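PDB 3FI9: malate dehydrogenase from Porphyromonas gingivalis, which probably catalyses the NAD-dependent interconversion of malate and oxaloacetate. Local coordinates for residues 127-139 against 310-324. Sequence-based numbering, arbitrary orientation.
Sequences NPADITGLVTLIY and LAKLRDEVIAMGIIP
Tyr139 meets the loop at 321-324 with the edge of its ring. The backbone oxygen Ile322 O lies near the ring plane at that edge, and Val135 O, one turn back in the tyrosine's own helix, also lies in plane at the edge. This contact joins the two domains of the lactate/malate dehydrogenase fold: helix 129-140, which follows strand 121-124 of the Rossmann-type NAD-binding domain, packs against the last long helix of the C-terminal domain, 297-319, and the turn after it. Tyr139 OH donates a hydrogen bond to Ile322 O; the 2.4 Å between them is unusually short, so the exact length is doubtful. The other flat group, the Arg314 guanidinium, has Ala311 CB over one face, offset toward the rim, and Asp315 at its edge. NE and NH2 both grip Asp315 OD1, reaching it from the same face of the carboxylate; NH1 bonds to His272 O.

The axes of 129-139 and 310-319 come within 10.0 Å and cross at -52°. Ile131 wedges between Leu313, Arg314 and Val317. Chi1 of -72° sets its CG1 beside the backbone N, and chi2 of -56° turns CD1 to 3.7 Å from Arg314 CA, while CG2 faces Val317 CG2.

A Schellman motif at Gly321 follows the C-terminal helix, and the chain turns so that Ile323 lies over Val135 and Ile138. Val135 CG2 is 3.6 Å from Ile323 CG1. Ile138 CG2 packs 3.9 Å from Pro324 CD.

Asn127, predicted to bind NAD and substrate, starts an Asx turn beside this packing. One water bridges the two helices, donating to both Asp130 OD2, at 2.8 Å, and Leu310 O.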
ATOM      1  N   ASN A 127       9.380  -9.133  16.023  1.00 23.90           N
ATOM      2  CA  ASN A 127      10.065 -10.344  16.440  1.00 25.43           C
ATOM      3  C   ASN A 127      10.797 -10.191  17.763  1.00 25.52           C
ATOM      4  O   ASN A 127      11.086  -9.078  18.185  1.00 25.10           O
ATOM      5  CB  ASN A 127      11.001 -10.822  15.336  1.00 25.97           C
ATOM      6  CG  ASN A 127      10.301 -11.761  14.377  1.00 29.74           C
ATOM      7  OD1 ASN A 127       9.487 -12.595  14.791  1.00 36.90           O
ATOM      8  ND2 ASN A 127      10.572 -11.613  13.107  1.00 32.12           N
ATOM      9  N   PRO A 128      11.092 -11.319  18.423  1.00 26.19           N
ATOM     10  CA  PRO A 128      10.731 -12.670  17.971  1.00 25.89           C
ATOM     11  C   PRO A 128       9.269 -12.972  18.327  1.00 25.79           C
ATOM     12  O   PRO A 128       8.932 -13.010  19.509  1.00 25.08           O
ATOM     13  CB  PRO A 128      11.691 -13.563  18.764  1.00 26.43           C
ATOM     14  CG  PRO A 128      11.983 -12.782  20.016  1.00 25.83           C
ATOM     15  CD  PRO A 128      11.936 -11.332  19.646  1.00 26.61           C
ATOM     16  N   ALA A 129       8.403 -13.154  17.321  1.00 24.89           N
ATOM     17  CA  ALA A 129       6.941 -13.204  17.567  1.00 25.01           C
ATOM     18  C   ALA A 129       6.429 -14.296  18.506  1.00 24.64           C
ATOM     19  O   ALA A 129       5.420 -14.096  19.191  1.00 23.90           O
ATOM     20  CB  ALA A 129       6.129 -13.185  16.218  1.00 24.95           C
ATOM     21  N   ASP A 130       7.131 -15.431  18.598  1.00 25.51           N
ATOM     22  CA  ASP A 130       6.763 -16.442  19.616  1.00 26.26           C
ATOM     23  C   ASP A 130       6.855 -15.895  21.041  1.00 24.85           C
ATOM     24  O   ASP A 130       6.123 -16.327  21.921  1.00 25.57           O
ATOM     25  CB  ASP A 130       7.614 -17.727  19.535  1.00 27.04           C
ATOM     26  CG  ASP A 130       9.104 -17.438  19.453  1.00 30.92           C
ATOM     27  OD1 ASP A 130       9.504 -16.758  18.484  1.00 33.58           O
ATOM     28  OD2 ASP A 130       9.876 -17.909  20.335  1.00 34.66           O
ATOM     29  N   ILE A 131       7.787 -14.988  21.273  1.00 23.84           N
ATOM     30  CA  ILE A 131       7.977 -14.433  22.607  1.00 22.02           C
ATOM     31  C   ILE A 131       7.083 -13.235  22.728  1.00 21.00           C
ATOM     32  O   ILE A 131       6.307 -13.133  23.671  1.00 21.28           O
ATOM     33  CB  ILE A 131       9.418 -13.991  22.873  1.00 22.70           C
ATOM     34  CG1 ILE A 131      10.356 -15.198  23.043  1.00 21.59           C
ATOM     35  CG2 ILE A 131       9.487 -13.080  24.136  1.00 20.91           C
ATOM     36  CD1 ILE A 131       9.949 -16.174  24.130  1.00 24.15           C
ATOM     37  N   THR A 132       7.167 -12.321  21.760  1.00 20.29           N
ATOM     38  CA  THR A 132       6.410 -11.064  21.865  1.00 18.37           C
ATOM     39  C   THR A 132       4.916 -11.290  21.925  1.00 18.91           C
ATOM     40  O   THR A 132       4.182 -10.657  22.712  1.00 18.03           O
ATOM     41  CB  THR A 132       6.762 -10.090  20.719  1.00 19.71           C
ATOM     42  OG1 THR A 132       6.524 -10.725  19.445  1.00 17.09           O
ATOM     43  CG2 THR A 132       8.234  -9.709  20.808  1.00 20.53           C
ATOM     44  N   GLY A 133       4.433 -12.183  21.069  1.00 17.43           N
ATOM     45  CA  GLY A 133       3.054 -12.530  21.131  1.00 18.33           C
ATOM     46  C   GLY A 133       2.671 -13.169  22.463  1.00 17.88           C
ATOM     47  O   GLY A 133       1.584 -12.879  22.996  1.00 17.33           O
ATOM     48  N   LEU A 134       3.520 -14.049  23.005  1.00 17.27           N
ATOM     49  CA  LEU A 134       3.127 -14.739  24.276  1.00 17.37           C
ATOM     50  C   LEU A 134       3.152 -13.760  25.467  1.00 17.31           C
ATOM     51  O   LEU A 134       2.280 -13.771  26.343  1.00 18.39           O
ATOM     52  CB  LEU A 134       4.071 -15.923  24.538  1.00 18.34           C
ATOM     53  CG  LEU A 134       3.971 -16.695  25.854  1.00 18.36           C
ATOM     54  CD1 LEU A 134       2.617 -17.334  25.972  1.00 18.38           C
ATOM     55  CD2 LEU A 134       5.070 -17.800  25.914  1.00 18.42           C
ATOM     56  N   VAL A 135       4.152 -12.890  25.474  1.00 17.29           N
ATOM     57  CA  VAL A 135       4.270 -11.898  26.543  1.00 17.15           C
ATOM     58  C   VAL A 135       3.102 -10.936  26.468  1.00 17.44           C
ATOM     59  O   VAL A 135       2.479 -10.601  27.487  1.00 16.96           O
ATOM     60  CB  VAL A 135       5.564 -11.090  26.395  1.00 17.06           C
ATOM     61  CG1 VAL A 135       5.529  -9.857  27.300  1.00 15.53           C
ATOM     62  CG2 VAL A 135       6.801 -11.968  26.706  1.00 16.44           C
ATOM     63  N   THR A 136       2.777 -10.478  25.264  1.00 17.91           N
ATOM     64  CA  THR A 136       1.597  -9.610  25.172  1.00 18.27           C
ATOM     65  C   THR A 136       0.340 -10.269  25.692  1.00 19.27           C
ATOM     66  O   THR A 136      -0.424  -9.634  26.428  1.00 20.07           O
ATOM     67  CB  THR A 136       1.363  -9.058  23.740  1.00 19.03           C
ATOM     68  OG1 THR A 136       2.433  -8.203  23.389  1.00 18.05           O
ATOM     69  CG2 THR A 136       0.081  -8.236  23.674  1.00 18.36           C
ATOM     70  N   LEU A 137       0.062 -11.516  25.265  1.00 18.27           N
ATOM     71  CA  LEU A 137      -1.089 -12.258  25.759  1.00 18.67           C
ATOM     72  C   LEU A 137      -1.129 -12.297  27.295  1.00 19.14           C
ATOM     73  O   LEU A 137      -2.151 -11.996  27.923  1.00 18.41           O
ATOM     74  CB  LEU A 137      -1.059 -13.705  25.206  1.00 19.09           C
ATOM     75  CG  LEU A 137      -2.187 -14.644  25.606  1.00 18.75           C
ATOM     76  CD1 LEU A 137      -3.573 -13.994  25.421  1.00 16.83           C
ATOM     77  CD2 LEU A 137      -2.077 -16.057  24.944  1.00 18.34           C
ATOM     78  N   ILE A 138      -0.008 -12.675  27.893  1.00 18.11           N
ATOM     79  CA  ILE A 138       0.068 -12.834  29.342  1.00 19.66           C
ATOM     80  C   ILE A 138      -0.206 -11.525  30.110  1.00 20.08           C
ATOM     81  O   ILE A 138      -1.102 -11.474  30.978  1.00 21.52           O
ATOM     82  CB  ILE A 138       1.413 -13.422  29.740  1.00 19.77           C
ATOM     83  CG1 ILE A 138       1.484 -14.875  29.256  1.00 20.19           C
ATOM     84  CG2 ILE A 138       1.577 -13.338  31.255  1.00 21.64           C
ATOM     85  CD1 ILE A 138       2.890 -15.464  29.372  1.00 21.88           C
ATOM     86  N   TYR A 139       0.479 -10.455  29.722  1.00 19.34           N
ATOM     87  CA  TYR A 139       0.268  -9.162  30.368  1.00 19.24           C
ATOM     88  C   TYR A 139      -1.059  -8.451  30.024  1.00 20.45           C
ATOM     89  O   TYR A 139      -1.523  -7.586  30.788  1.00 19.87           O
ATOM     90  CB  TYR A 139       1.416  -8.251  30.065  1.00 18.89           C
ATOM     91  CG  TYR A 139       2.641  -8.520  30.908  1.00 21.90           C
ATOM     92  CD1 TYR A 139       3.609  -9.426  30.489  1.00 21.40           C
ATOM     93  CD2 TYR A 139       2.836  -7.857  32.109  1.00 20.76           C
ATOM     94  CE1 TYR A 139       4.748  -9.672  31.240  1.00 22.45           C
ATOM     95  CE2 TYR A 139       3.967  -8.105  32.884  1.00 21.72           C
ATOM     96  CZ  TYR A 139       4.922  -9.017  32.447  1.00 24.02           C
ATOM     97  OH  TYR A 139       6.082  -9.281  33.186  1.00 24.37           O
ATOM     98  N   LEU A 310      11.681 -23.253  20.597  1.00 21.12           N
ATOM     99  CA  LEU A 310      10.804 -22.179  21.074  1.00 21.64           C
ATOM    100  C   LEU A 310      10.703 -22.194  22.609  1.00 21.42           C
ATOM    101  O   LEU A 310      10.709 -21.136  23.255  1.00 19.96           O
ATOM    102  CB  LEU A 310       9.397 -22.307  20.470  1.00 21.31           C
ATOM    103  CG  LEU A 310       9.365 -22.092  18.942  1.00 23.33           C
ATOM    104  CD1 LEU A 310       7.922 -22.174  18.411  1.00 23.74           C
ATOM    105  CD2 LEU A 310       9.990 -20.763  18.570  1.00 25.57           C
ATOM    106  N   ALA A 311      10.606 -23.401  23.156  1.00 20.95           N
ATOM    107  CA  ALA A 311      10.501 -23.632  24.590  1.00 21.86           C
ATOM    108  C   ALA A 311      11.768 -23.184  25.305  1.00 22.67           C
ATOM    109  O   ALA A 311      11.711 -22.585  26.382  1.00 22.81           O
ATOM    110  CB  ALA A 311      10.209 -25.123  24.862  1.00 21.56           C
ATOM    111  N   LYS A 312      12.921 -23.406  24.698  1.00 23.51           N
ATOM    112  CA  LYS A 312      14.136 -22.841  25.275  1.00 24.59           C
ATOM    113  C   LYS A 312      14.155 -21.315  25.332  1.00 24.92           C
ATOM    114  O   LYS A 312      14.612 -20.732  26.332  1.00 23.13           O
ATOM    115  CB  LYS A 312      15.389 -23.366  24.583  1.00 26.21           C
ATOM    116  CG  LYS A 312      15.651 -24.811  24.979  1.00 29.46           C
ATOM    117  CD  LYS A 312      16.753 -25.411  24.131  1.00 35.63           C
ATOM    118  CE  LYS A 312      17.940 -24.493  24.060  1.00 37.78           C
ATOM    119  NZ  LYS A 312      19.161 -25.294  23.721  1.00 43.88           N
ATOM    120  N   LEU A 313      13.651 -20.660  24.288  1.00 23.94           N
ATOM    121  CA  LEU A 313      13.609 -19.193  24.274  1.00 24.18           C
ATOM    122  C   LEU A 313      12.592 -18.672  25.312  1.00 23.71           C
ATOM    123  O   LEU A 313      12.861 -17.704  26.022  1.00 23.35           O
ATOM    124  CB  LEU A 313      13.237 -18.655  22.873  1.00 24.22           C
ATOM    125  CG  LEU A 313      13.655 -17.206  22.598  1.00 27.80           C
ATOM    126  CD1 LEU A 313      15.194 -17.083  22.699  1.00 26.87           C
ATOM    127  CD2 LEU A 313      13.168 -16.718  21.248  1.00 27.95           C
ATOM    128  N   ARG A 314      11.432 -19.315  25.387  1.00 22.33           N
ATOM    129  CA  ARG A 314      10.448 -18.982  26.408  1.00 22.94           C
ATOM    130  C   ARG A 314      11.085 -19.026  27.797  1.00 24.26           C
ATOM    131  O   ARG A 314      10.885 -18.120  28.592  1.00 24.29           O
ATOM    132  CB  ARG A 314       9.280 -19.948  26.369  1.00 22.47           C
ATOM    133  CG  ARG A 314       8.250 -19.773  27.476  1.00 22.06           C
ATOM    134  CD  ARG A 314       7.484 -21.104  27.662  1.00 23.87           C
ATOM    135  NE  ARG A 314       8.376 -22.193  28.092  1.00 22.69           N
ATOM    136  CZ  ARG A 314       8.118 -23.489  27.915  1.00 21.98           C
ATOM    137  NH1 ARG A 314       7.000 -23.852  27.335  1.00 22.69           N
ATOM    138  NH2 ARG A 314       8.976 -24.425  28.329  1.00 18.97           N
ATOM    139  N   ASP A 315      11.874 -20.067  28.072  1.00 24.22           N
ATOM    140  CA  ASP A 315      12.470 -20.225  29.402  1.00 25.37           C
ATOM    141  C   ASP A 315      13.545 -19.155  29.714  1.00 25.39           C
ATOM    142  O   ASP A 315      13.670 -18.718  30.862  1.00 25.62           O
ATOM    143  CB  ASP A 315      13.028 -21.644  29.594  1.00 25.22           C
ATOM    144  CG  ASP A 315      11.942 -22.717  29.637  1.00 27.28           C
ATOM    145  OD1 ASP A 315      10.740 -22.426  29.933  1.00 25.73           O
ATOM    146  OD2 ASP A 315      12.315 -23.887  29.384  1.00 28.85           O
ATOM    147  N   GLU A 316      14.300 -18.713  28.712  1.00 25.57           N
ATOM    148  CA  GLU A 316      15.147 -17.533  28.876  1.00 26.45           C
ATOM    149  C   GLU A 316      14.374 -16.316  29.387  1.00 25.80           C
ATOM    150  O   GLU A 316      14.804 -15.622  30.314  1.00 24.98           O
ATOM    151  CB  GLU A 316      15.796 -17.118  27.555  1.00 27.49           C
ATOM    152  CG  GLU A 316      17.099 -17.789  27.210  1.00 32.54           C
ATOM    153  CD  GLU A 316      17.788 -17.114  26.041  1.00 36.76           C
ATOM    154  OE1 GLU A 316      17.934 -17.785  25.004  1.00 41.89           O
ATOM    155  OE2 GLU A 316      18.189 -15.923  26.163  1.00 36.79           O
ATOM    156  N   VAL A 317      13.239 -16.031  28.751  1.00 25.43           N
ATOM    157  CA  VAL A 317      12.457 -14.867  29.123  1.00 24.03           C
ATOM    158  C   VAL A 317      11.757 -15.027  30.489  1.00 24.44           C
ATOM    159  O   VAL A 317      11.477 -14.034  31.185  1.00 23.85           O
ATOM    160  CB  VAL A 317      11.504 -14.481  27.958  1.00 24.52           C
ATOM    161  CG1 VAL A 317      10.648 -13.218  28.308  1.00 23.10           C
ATOM    162  CG2 VAL A 317      12.342 -14.232  26.682  1.00 23.57           C
ATOM    163  N   ILE A 318      11.434 -16.259  30.867  1.00 24.88           N
ATOM    164  CA  ILE A 318      11.005 -16.527  32.248  1.00 24.81           C
ATOM    165  C   ILE A 318      12.171 -16.179  33.175  1.00 24.82           C
ATOM    166  O   ILE A 318      11.985 -15.569  34.232  1.00 23.62           O
ATOM    167  CB  ILE A 318      10.518 -18.025  32.428  1.00 24.96           C
ATOM    168  CG1 ILE A 318       9.245 -18.277  31.617  1.00 24.30           C
ATOM    169  CG2 ILE A 318      10.235 -18.408  33.918  1.00 23.56           C
ATOM    170  CD1 ILE A 318       8.880 -19.778  31.462  1.00 23.63           C
ATOM    171  N   ALA A 319      13.387 -16.541  32.778  1.00 25.82           N
ATOM    172  CA  ALA A 319      14.566 -16.337  33.660  1.00 25.90           C
ATOM    173  C   ALA A 319      14.876 -14.853  33.871  1.00 26.26           C
ATOM    174  O   ALA A 319      15.458 -14.457  34.898  1.00 26.72           O
ATOM    175  CB  ALA A 319      15.786 -17.077  33.106  1.00 26.71           C
ATOM    176  N   MET A 320      14.487 -14.036  32.900  1.00 24.99           N
ATOM    177  CA  MET A 320      14.686 -12.599  32.963  1.00 25.01           C
ATOM    178  C   MET A 320      13.607 -12.048  33.913  1.00 24.51           C
ATOM    179  O   MET A 320      13.580 -10.880  34.213  1.00 24.87           O
ATOM    180  CB  MET A 320      14.519 -11.960  31.582  1.00 25.52           C
ATOM    181  CG  MET A 320      15.631 -12.195  30.501  1.00 26.62           C
ATOM    182  SD  MET A 320      15.087 -11.627  28.816  1.00 21.66           S
ATOM    183  CE  MET A 320      16.419 -12.232  27.793  1.00 29.22           C
ATOM    184  N   GLY A 321      12.702 -12.893  34.370  1.00 24.28           N
ATOM    185  CA  GLY A 321      11.582 -12.413  35.219  1.00 24.39           C
ATOM    186  C   GLY A 321      10.427 -11.666  34.523  1.00 23.92           C
ATOM    187  O   GLY A 321       9.590 -11.019  35.188  1.00 22.88           O
ATOM    188  N   ILE A 322      10.354 -11.760  33.192  1.00 22.58           N
ATOM    189  CA  ILE A 322       9.379 -10.988  32.434  1.00 22.12           C
ATOM    190  C   ILE A 322       8.105 -11.814  32.233  1.00 22.66           C
ATOM    191  O   ILE A 322       6.966 -11.366  32.464  1.00 21.54           O
ATOM    192  CB  ILE A 322       9.936 -10.608  31.041  1.00 22.70           C
ATOM    193  CG1 ILE A 322      11.018  -9.531  31.158  1.00 21.65           C
ATOM    194  CG2 ILE A 322       8.736 -10.136  30.120  1.00 23.79           C
ATOM    195  CD1 ILE A 322      11.836  -9.283  29.854  1.00 22.70           C
ATOM    196  N   ILE A 323       8.323 -13.056  31.816  1.00 22.28           N
ATOM    197  CA  ILE A 323       7.257 -14.030  31.754  1.00 22.41           C
ATOM    198  C   ILE A 323       7.242 -14.722  33.137  1.00 22.91           C
ATOM    199  O   ILE A 323       8.295 -15.126  33.644  1.00 23.84           O
ATOM    200  CB  ILE A 323       7.569 -15.034  30.613  1.00 21.13           C
ATOM    201  CG1 ILE A 323       7.597 -14.322  29.247  1.00 22.68           C
ATOM    202  CG2 ILE A 323       6.590 -16.207  30.592  1.00 21.53           C
ATOM    203  CD1 ILE A 323       7.856 -15.298  28.048  1.00 21.25           C
ATOM    204  N   PRO A 324       6.064 -14.853  33.760  1.00 23.71           N
ATOM    205  CA  PRO A 324       6.021 -15.520  35.067  1.00 24.10           C
ATOM    206  C   PRO A 324       6.322 -17.006  34.946  1.00 24.14           C
ATOM    207  O   PRO A 324       6.222 -17.566  33.841  1.00 23.26           O
ATOM    208  CB  PRO A 324       4.564 -15.346  35.513  1.00 24.19           C
ATOM    209  CG  PRO A 324       3.953 -14.361  34.550  1.00 25.83           C
ATOM    210  CD  PRO A 324       4.717 -14.527  33.263  1.00 23.64           C
TER
HETATM  211  O   HOH W   1       9.114 -19.210  22.658  1.00 36.91           O